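Local coordinates for microcin B17-processing protein McbD (PDB 6GRH), which is necessary to convert the inactive microcin B17 precursor peptide into the active antibiotic and belongs to the YcaO cyclodehydratase family, at residues M16-K21 / K49-A54; P27-I32 / L262-I267; A87-F92 / E102-K107. The protein carries 1 engineered substitution. One frame throughout, in Å; residues are numbered along the deposited sequence. Where two conformers were deposited one is given.

Contact 1: M16-K21 / K49-A54; sequences MAMSPK and KSIQGA
Ser50 OG is gripped beside the place where Met16 and Met18 pack on Ile51. It hydrogen-bonds to Ser30 OG and Ala43 O, with Thr28 O as a weak further partner, and so ties helix 47-66 to the two strands beyond strand 15-18. The contact itself is apolar. Met18 SD meets Ile51 CD1 at 4.2 Å. The two side chains cross obliquely, and the Met18 chain bends only at its last torsion (chi3 102°), which turns its methyl off the line of the chain. Met16 is modelled in two conformers, so its contacts hold for one of them. In that one the chain is fully extended, with CG anti to the backbone N (chi1 -178°). It runs at about a right angle to Ile51 and ends in the methyl CE. Met16 CE lies 3.8 Å from Ile51 CG2 and 4.1 Å from Ala54 CB. Met16 CE also comes within 3.7 Å of Ile51 O, a van der Waals approach only. Ile51 thus offers two branches: CG2 to Met16 and CD1 to Met18. Strand 16-18 and helix 49-54 run nearly antiparallel, at 157°, and the axes of these short segments come within 9.7 Å. A neighbouring McbB chain adds Leu218, which packs on Met16, and Ala289, which packs on Ile51. Within the chain, Met18 also rests on Thr28 and Ser30, and Met16 on Ile32, so strand 28-33 adjoins both methionines. The contact therefore joins the second strand of the four-stranded antiparallel sheet to the early turns of helix 47-66, which lies against that sheet.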
loop_
_atom_site.group_PDB
_atom_site.type_symbol
_atom_site.label_atom_id
_atom_site.label_comp_id
_atom_site.label_asym_id
_atom_site.label_seq_id
_atom_site.Cartn_x
_atom_site.Cartn_y
_atom_site.Cartn_z
ATOM N N MET E 16 14.720 17.726 11.185
ATOM C CA MET E 16 15.330 16.658 11.950
ATOM C C MET E 16 15.539 15.460 11.042
ATOM O O MET E 16 14.707 15.161 10.174
ATOM C CB MET E 16 14.506 16.217 13.137
ATOM C CG MET E 16 15.260 15.134 13.904
ATOM S SD MET E 16 14.520 14.741 15.466
ATOM C CE MET E 16 15.760 13.597 16.044
ATOM N N ALA E 17 16.671 14.803 11.219
ATOM C CA ALA E 17 17.009 13.615 10.442
ATOM C C ALA E 17 17.875 12.634 11.249
ATOM O O ALA E 17 18.756 13.025 12.000
ATOM C CB ALA E 17 17.704 14.019 9.159
ATOM N N MET E 18 17.555 11.356 11.113
ATOM C CA MET E 18 18.412 10.281 11.574
ATOM C C MET E 18 19.144 9.795 10.334
ATOM O O MET E 18 18.524 9.440 9.336
ATOM C CB MET E 18 17.561 9.183 12.178
ATOM C CG MET E 18 18.343 8.006 12.711
ATOM S SD MET E 18 17.178 6.790 13.363
ATOM C CE MET E 18 17.146 5.571 12.066
ATOM N N SER E 19 20.458 9.807 10.381
ATOM C CA SER E 19 21.256 9.374 9.241
ATOM C C SER E 19 21.198 7.847 8.965
ATOM O O SER E 19 21.339 7.046 9.876
ATOM C CB SER E 19 22.710 9.805 9.425
ATOM O OG SER E 19 23.463 9.318 8.326
ATOM N N PRO E 20 20.989 7.451 7.696
ATOM C CA PRO E 20 21.232 6.071 7.311
ATOM C C PRO E 20 22.668 5.670 7.580
ATOM O O PRO E 20 23.566 6.539 7.596
ATOM C CB PRO E 20 21.035 6.085 5.785
ATOM C CG PRO E 20 20.203 7.262 5.521
ATOM C CD PRO E 20 20.590 8.279 6.537
ATOM N N LYS E 21 22.885 4.373 7.788
ATOM C CA LYS E 21 24.210 3.808 7.929
ATOM C C LYS E 21 24.174 2.382 7.390
ATOM O O LYS E 21 23.172 1.679 7.545
ATOM C CB LYS E 21 24.629 3.810 9.401
ATOM C CG LYS E 21 23.904 2.754 10.230
ATOM C CD LYS E 21 24.143 2.940 11.724
ATOM C CE LYS E 21 23.135 2.143 12.531
ATOM N NZ LYS E 21 23.148 2.405 13.994
ATOM N N LYS E 49 18.059 6.627 21.985
ATOM C CA LYS E 49 18.891 7.594 22.728
ATOM C C LYS E 49 19.470 8.666 21.805
ATOM O O LYS E 49 19.590 9.818 22.207
ATOM C CB LYS E 49 20.031 6.911 23.495
ATOM C CG LYS E 49 19.527 6.115 24.691
ATOM C CD LYS E 49 20.620 5.240 25.318
ATOM N N SER E 50 19.827 8.293 20.572
ATOM C CA SER E 50 20.353 9.271 19.613
ATOM C C SER E 50 19.265 10.283 19.182
ATOM O O SER E 50 19.534 11.486 19.066
ATOM C CB SER E 50 20.927 8.568 18.390
ATOM O OG SER E 50 21.063 9.446 17.288
ATOM N N ILE E 51 18.051 9.783 18.983
ATOM C CA ILE E 51 16.915 10.597 18.634
ATOM C C ILE E 51 16.565 11.511 19.808
ATOM O O ILE E 51 16.369 12.703 19.623
ATOM C CB ILE E 51 15.682 9.745 18.246
ATOM C CG1 ILE E 51 15.990 8.877 17.010
ATOM C CG2 ILE E 51 14.471 10.634 18.031
ATOM C CD1 ILE E 51 14.927 7.841 16.714
ATOM N N GLN E 52 16.467 10.922 20.996
ATOM C CA GLN E 52 16.160 11.671 22.220
ATOM C C GLN E 52 17.211 12.729 22.525
ATOM O O GLN E 52 16.859 13.835 22.918
ATOM C CB GLN E 52 15.982 10.758 23.435
ATOM C CG GLN E 52 14.701 9.962 23.376
ATOM C CD GLN E 52 14.639 8.842 24.397
ATOM O OE1 GLN E 52 15.677 8.326 24.802
ATOM N NE2 GLN E 52 13.418 8.436 24.782
ATOM N N GLY E 53 18.476 12.370 22.325
ATOM C CA GLY E 53 19.599 13.243 22.540
ATOM C C GLY E 53 19.624 14.418 21.584
ATOM O O GLY E 53 19.944 15.527 22.006
ATOM N N ALA E 54 19.346 14.192 20.297
ATOM C CA ALA E 54 19.367 15.290 19.333
ATOM C C ALA E 54 18.273 16.288 19.666
ATOM O O ALA E 54 18.523 17.500 19.602
ATOM C CB ALA E 54 19.217 14.802 17.918
#

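Contact 2: P27-I32 / L262-I267; sequences PTFSQI and LWQSYI
Trp263 receives Pro27 over one face of its indole and Phe29 at an edge. These three residues bury most of the surface between residues 27-32 and helix 251-275. Pro27 CG stands 3.9 Å from the centroid of the Trp263 six-membered ring and only 17° off the ring normal. This is a CH-pi contact. The nearest ring atom is Trp263 CE3, which lies 3.7 Å from Pro27 CG. On the opposite face lies Ile267 CG2, one helical turn further along, 4.0 Å above the indole plane and offset toward the rim. The indole is thus held between a proline ring and an isoleucine methyl, which should limit its rotation. Its CG is anti to the backbone N (chi1 -179°), a setting that carries the ring out from the helix toward the strand. Phe29 approaches differently. Phe29 CB sits near the indole plane, 4.2 Å from Trp263 CH2. The phenyl ring then extends past the tryptophan, and Phe29 CE1 comes within 4.2 Å of Gln264 CG. The Gln264 chain crosses Phe29 at about a right angle. Ile201 of helix 196-208 also touches both Pro27 and Trp263. Thr28 and Ser30 point away from helix 251-275, while Phe29 points at it. Thr28 OG1 hydrogen-bonds to Lys21 NZ and Thr47 OG1. Hydrophobic burial and the fit of aliphatic groups to an aromatic ring, rather than directed polar bonds, carry this contact.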
loop_
_atom_site.group_PDB
_atom_site.type_symbol
_atom_site.label_atom_id
_atom_site.label_comp_id
_atom_site.label_asym_id
_atom_site.label_seq_id
_atom_site.Cartn_x
_atom_site.Cartn_y
_atom_site.Cartn_z
ATOM N N PRO E 27 27.137 3.324 15.735
ATOM C CA PRO E 27 26.090 4.091 16.420
ATOM C C PRO E 27 25.222 4.845 15.419
ATOM O O PRO E 27 25.650 5.124 14.324
ATOM C CB PRO E 27 26.852 5.060 17.325
ATOM C CG PRO E 27 28.285 4.942 16.993
ATOM C CD PRO E 27 28.498 3.756 16.100
ATOM N N THR E 28 23.990 5.101 15.812
ATOM C CA THR E 28 23.085 5.919 15.058
ATOM C C THR E 28 23.430 7.363 15.375
ATOM O O THR E 28 23.725 7.686 16.526
ATOM C CB THR E 28 21.633 5.617 15.474
ATOM O OG1 THR E 28 21.298 4.291 15.064
ATOM C CG2 THR E 28 20.619 6.591 14.849
ATOM N N PHE E 29 23.322 8.218 14.355
ATOM C CA PHE E 29 23.574 9.630 14.449
ATOM C C PHE E 29 22.301 10.348 14.043
ATOM O O PHE E 29 21.735 10.053 12.976
ATOM C CB PHE E 29 24.696 9.982 13.489
ATOM C CG PHE E 29 25.036 11.450 13.452
ATOM C CD1 PHE E 29 25.894 12.020 14.410
ATOM C CD2 PHE E 29 24.517 12.274 12.450
ATOM C CE1 PHE E 29 26.204 13.379 14.365
ATOM C CE2 PHE E 29 24.845 13.626 12.390
ATOM C CZ PHE E 29 25.690 14.178 13.344
ATOM N N SER E 30 21.842 11.267 14.883
ATOM C CA SER E 30 20.637 12.062 14.606
ATOM C C SER E 30 20.987 13.524 14.742
ATOM O O SER E 30 21.758 13.891 15.612
ATOM C CB SER E 30 19.494 11.717 15.566
ATOM O OG SER E 30 19.064 10.372 15.399
ATOM N N GLN E 31 20.392 14.357 13.890
ATOM C CA GLN E 31 20.776 15.747 13.835
ATOM C C GLN E 31 19.559 16.638 13.571
ATOM O O GLN E 31 18.662 16.259 12.820
ATOM C CB GLN E 31 21.830 15.925 12.746
ATOM C CG GLN E 31 22.384 17.328 12.631
ATOM C CD GLN E 31 23.602 17.419 11.724
ATOM O OE1 GLN E 31 24.709 17.591 12.196
ATOM N NE2 GLN E 31 23.396 17.302 10.434
ATOM N N ILE E 32 19.531 17.792 14.233
ATOM C CA ILE E 32 18.571 18.837 13.972
ATOM C C ILE E 32 19.296 20.058 13.411
ATOM O O ILE E 32 20.269 20.508 13.987
ATOM C CB ILE E 32 17.772 19.181 15.235
ATOM C CG1 ILE E 32 16.861 17.991 15.559
ATOM C CG2 ILE E 32 16.962 20.464 15.052
ATOM C CD1 ILE E 32 16.172 18.042 16.886
ATOM N N LEU E 262 33.640 10.843 21.297
ATOM C CA LEU E 262 34.749 10.961 20.355
ATOM C C LEU E 262 34.308 10.693 18.904
ATOM O O LEU E 262 34.555 11.497 18.024
ATOM C CB LEU E 262 35.914 10.058 20.761
ATOM C CG LEU E 262 37.240 10.265 20.014
ATOM C CD1 LEU E 262 38.443 9.812 20.852
ATOM C CD2 LEU E 262 37.244 9.570 18.649
ATOM N N TRP E 263 33.654 9.562 18.669
ATOM C CA TRP E 263 33.165 9.232 17.337
ATOM C C TRP E 263 32.277 10.341 16.750
ATOM O O TRP E 263 32.419 10.724 15.587
ATOM C CB TRP E 263 32.392 7.920 17.369
ATOM C CG TRP E 263 31.898 7.551 16.026
ATOM C CD1 TRP E 263 32.604 6.979 15.029
ATOM C CD2 TRP E 263 30.593 7.786 15.523
ATOM N NE1 TRP E 263 31.804 6.828 13.914
ATOM C CE2 TRP E 263 30.563 7.313 14.198
ATOM C CE3 TRP E 263 29.441 8.360 16.067
ATOM C CZ2 TRP E 263 29.418 7.371 13.399
ATOM C CZ3 TRP E 263 28.288 8.431 15.275
ATOM C CH2 TRP E 263 28.287 7.934 13.952
ATOM N N GLN E 264 31.367 10.853 17.569
ATOM C CA GLN E 264 30.535 11.972 17.166
ATOM C C GLN E 264 31.351 13.185 16.706
ATOM O O GLN E 264 31.083 13.733 15.642
ATOM C CB GLN E 264 29.555 12.355 18.286
ATOM C CG GLN E 264 28.563 13.399 17.797
ATOM C CD GLN E 264 27.497 13.800 18.802
ATOM O OE1 GLN E 264 26.397 14.180 18.403
ATOM N NE2 GLN E 264 27.821 13.763 20.089
ATOM N N SER E 265 32.357 13.606 17.477
ATOM C CA SER E 265 33.169 14.764 17.065
ATOM C C SER E 265 34.001 14.431 15.859
ATOM O O SER E 265 34.159 15.244 14.996
ATOM C CB SER E 265 34.091 15.231 18.186
ATOM O OG SER E 265 33.296 15.660 19.272
ATOM N N TYR E 266 34.537 13.217 15.818
ATOM C CA TYR E 266 35.337 12.751 14.679
ATOM C C TYR E 266 34.521 12.820 13.392
ATOM O O TYR E 266 34.979 13.396 12.392
ATOM C CB TYR E 266 35.761 11.314 14.944
ATOM C CG TYR E 266 36.634 10.643 13.923
ATOM C CD1 TYR E 266 36.131 10.232 12.692
ATOM C CD2 TYR E 266 37.942 10.328 14.227
ATOM C CE1 TYR E 266 36.934 9.589 11.763
ATOM C CE2 TYR E 266 38.752 9.675 13.314
ATOM C CZ TYR E 266 38.241 9.309 12.084
ATOM O OH TYR E 266 39.022 8.653 11.183
ATOM N N ILE E 267 33.325 12.228 13.405
ATOM C CA ILE E 267 32.550 12.129 12.179
ATOM C C ILE E 267 31.946 13.469 11.728
ATOM O O ILE E 267 31.900 13.730 10.521
ATOM C CB ILE E 267 31.497 10.989 12.243
ATOM C CG1 ILE E 267 31.153 10.527 10.833
ATOM C CG2 ILE E 267 30.257 11.400 13.014
ATOM C CD1 ILE E 267 32.311 9.875 10.118
#

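Contact 3: A87-F92 / E102-K107; sequences AFTEAF and EIITHK
Ile103 points at helix 82-95 and meets both Thr89 and Phe92, which stand almost one turn apart. It buries more surface here than any other residue. Its two branches divide the work. Ile103 CD1 reaches furthest, to 3.6 Å from the backbone C of Phe92 and 3.8 Å from Phe92 CB. A chi1 of -67° sets CG1 beside the backbone N and leaves CG2 anti to it. Ile103 CG2 is 3.9 Å from Thr89 CG2 and 4.0 Å from Phe92 CB. Ile103 passes both partners at a slant. The Phe92 ring turns away from this pairing after CB. Phe92 CD2 still has Ile103 CG2 at 4.2 Å, in an oblique approach. The ring goes on to meet Phe108, with the two planes about 10° apart. Thr89 presents its methyl to Ile103. Ile104 comes to Thr89 from the next position, Ile104 CG2 lying 3.7 Å from Thr89 OG1 and 3.8 Å from Thr89 CG2. Both the methyl and the oxygen of Thr89 thus touch Ile104. The hydroxyl is not left without a partner there, since Thr89 OG1 hydrogen-bonds to Ala85 O one turn back in its own helix. Leu76 of helix 76-79 touches Thr89, Phe92 and Ile103, so the three share a small hydrophobic cluster. A second tie lies nearby, the salt bridge from Glu90 OE2 to Arg100 NE. The arrangement is that of two consecutive helices, 82-95 and 100-105, joined by a short link and packed through apolar side chains, before the chain leads into strand 108-115.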
loop_
_atom_site.group_PDB
_atom_site.type_symbol
_atom_site.label_atom_id
_atom_site.label_comp_id
_atom_site.label_asym_id
_atom_site.label_seq_id
_atom_site.Cartn_x
_atom_site.Cartn_y
_atom_site.Cartn_z
ATOM N N ALA E 87 31.566 35.576 46.792
ATOM C CA ALA E 87 32.225 34.679 45.847
ATOM C C ALA E 87 32.048 35.117 44.377
ATOM O O ALA E 87 32.980 35.001 43.579
ATOM C CB ALA E 87 31.712 33.257 46.028
ATOM N N PHE E 88 30.859 35.594 44.018
ATOM C CA PHE E 88 30.653 36.145 42.671
ATOM C C PHE E 88 31.532 37.364 42.449
ATOM O O PHE E 88 32.196 37.458 41.408
ATOM C CB PHE E 88 29.180 36.472 42.379
ATOM C CG PHE E 88 28.379 35.282 41.909
ATOM C CD1 PHE E 88 28.475 34.845 40.588
ATOM C CD2 PHE E 88 27.543 34.595 42.778
ATOM C CE1 PHE E 88 27.751 33.733 40.139
ATOM C CE2 PHE E 88 26.805 33.486 42.334
ATOM C CZ PHE E 88 26.909 33.064 41.014
ATOM N N THR E 89 31.554 38.270 43.433
ATOM C CA THR E 89 32.393 39.476 43.370
ATOM C C THR E 89 33.852 39.120 43.116
ATOM O O THR E 89 34.492 39.740 42.290
ATOM C CB THR E 89 32.316 40.304 44.668
ATOM O OG1 THR E 89 30.944 40.592 44.971
ATOM C CG2 THR E 89 33.090 41.606 44.527
ATOM N N GLU E 90 34.362 38.113 43.827
ATOM C CA GLU E 90 35.746 37.663 43.648
ATOM C C GLU E 90 35.966 36.981 42.289
ATOM O O GLU E 90 37.050 37.104 41.717
ATOM C CB GLU E 90 36.193 36.764 44.818
ATOM C CG GLU E 90 36.287 37.492 46.176
ATOM C CD GLU E 90 37.013 38.830 46.110
ATOM O OE1 GLU E 90 38.242 38.833 45.903
ATOM O OE2 GLU E 90 36.372 39.901 46.259
ATOM N N ALA E 91 34.945 36.299 41.761
ATOM C CA ALA E 91 35.007 35.785 40.388
ATOM C C ALA E 91 35.050 36.931 39.374
ATOM O O ALA E 91 35.962 36.993 38.556
ATOM C CB ALA E 91 33.837 34.849 40.088
ATOM N N PHE E 92 34.077 37.836 39.452
ATOM C CA PHE E 92 33.994 38.973 38.520
ATOM C C PHE E 92 35.216 39.896 38.596
ATOM O O PHE E 92 35.678 40.393 37.570
ATOM C CB PHE E 92 32.731 39.818 38.757
ATOM C CG PHE E 92 31.443 39.180 38.294
ATOM C CD1 PHE E 92 31.327 38.601 37.041
ATOM C CD2 PHE E 92 30.317 39.208 39.112
ATOM C CE1 PHE E 92 30.127 38.024 36.627
ATOM C CE2 PHE E 92 29.119 38.645 38.705
ATOM C CZ PHE E 92 29.024 38.055 37.458
ATOM N N GLU E 102 32.834 48.911 41.685
ATOM C CA GLU E 102 31.984 48.902 40.500
ATOM C C GLU E 102 31.171 47.612 40.425
ATOM O O GLU E 102 30.007 47.669 40.074
ATOM C CB GLU E 102 32.760 49.135 39.189
ATOM C CG GLU E 102 31.819 49.228 37.973
ATOM C CD GLU E 102 32.431 49.813 36.703
ATOM O OE1 GLU E 102 33.490 50.481 36.771
ATOM O OE2 GLU E 102 31.824 49.612 35.619
ATOM N N ILE E 103 31.782 46.476 40.771
ATOM C CA ILE E 103 31.092 45.180 40.754
ATOM C C ILE E 103 29.948 45.131 41.767
ATOM O O ILE E 103 28.864 44.658 41.417
ATOM C CB ILE E 103 32.057 43.994 40.985
ATOM C CG1 ILE E 103 33.012 43.857 39.799
ATOM C CG2 ILE E 103 31.280 42.690 41.189
ATOM C CD1 ILE E 103 34.256 43.059 40.089
ATOM N N ILE E 104 30.162 45.599 43.002
ATOM C CA ILE E 104 29.087 45.466 43.994
ATOM C C ILE E 104 27.952 46.476 43.843
ATOM O O ILE E 104 26.873 46.237 44.384
ATOM C CB ILE E 104 29.570 45.350 45.465
ATOM C CG1 ILE E 104 30.148 46.660 46.014
ATOM C CG2 ILE E 104 30.541 44.175 45.611
ATOM C CD1 ILE E 104 30.481 46.585 47.493
ATOM N N THR E 105 28.157 47.569 43.098
ATOM C CA THR E 105 27.084 48.554 42.893
ATOM C C THR E 105 26.346 48.379 41.569
ATOM O O THR E 105 25.293 48.981 41.378
ATOM C CB THR E 105 27.575 50.014 43.007
ATOM O OG1 THR E 105 28.518 50.296 41.970
ATOM C CG2 THR E 105 28.224 50.275 44.369
ATOM N N HIS E 106 26.879 47.571 40.657
ATOM C CA HIS E 106 26.230 47.376 39.368
ATOM C C HIS E 106 24.938 46.547 39.536
ATOM O O HIS E 106 24.907 45.558 40.279
ATOM C CB HIS E 106 27.178 46.694 38.378
ATOM C CG HIS E 106 26.605 46.559 37.000
ATOM N ND1 HIS E 106 26.423 47.642 36.165
ATOM C CD2 HIS E 106 26.151 45.478 36.324
ATOM C CE1 HIS E 106 25.892 47.228 35.027
ATOM N NE2 HIS E 106 25.718 45.919 35.097
ATOM N N LYS E 107 23.886 46.974 38.842
ATOM C CA LYS E 107 22.615 46.272 38.831
ATOM C C LYS E 107 22.620 45.242 37.690
ATOM O O LYS E 107 22.414 45.597 36.532
ATOM C CB LYS E 107 21.449 47.258 38.690
ATOM C CG LYS E 107 21.247 48.162 39.896
ATOM C CD LYS E 107 19.885 48.863 39.888
ATOM C CE LYS E 107 19.465 49.349 41.279
ATOM N NZ LYS E 107 19.308 48.236 42.275
#

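Contacts 1 and 2 adjoin, with centres about 9 Å apart. Strands 15-18 and 28-33 are neighbours in one antiparallel sheet. The backbone pair Ala17 O and Gln31 N, 2.8 Å apart, probably forms a hydrogen bond between them. Contact 1 packs this sheet on helix 47-66, while contact 2 packs it on helix 251-275, so both helices are packed on the same sheet, through neighbouring strands. Contact 3 is remote. Its centre lies about 43 Å from that of contact 1 and about 40 Å from that of contact 2, across the centre of the chain. Other protein chains border contacts 1 and 2, but none touches the segments of contact 3.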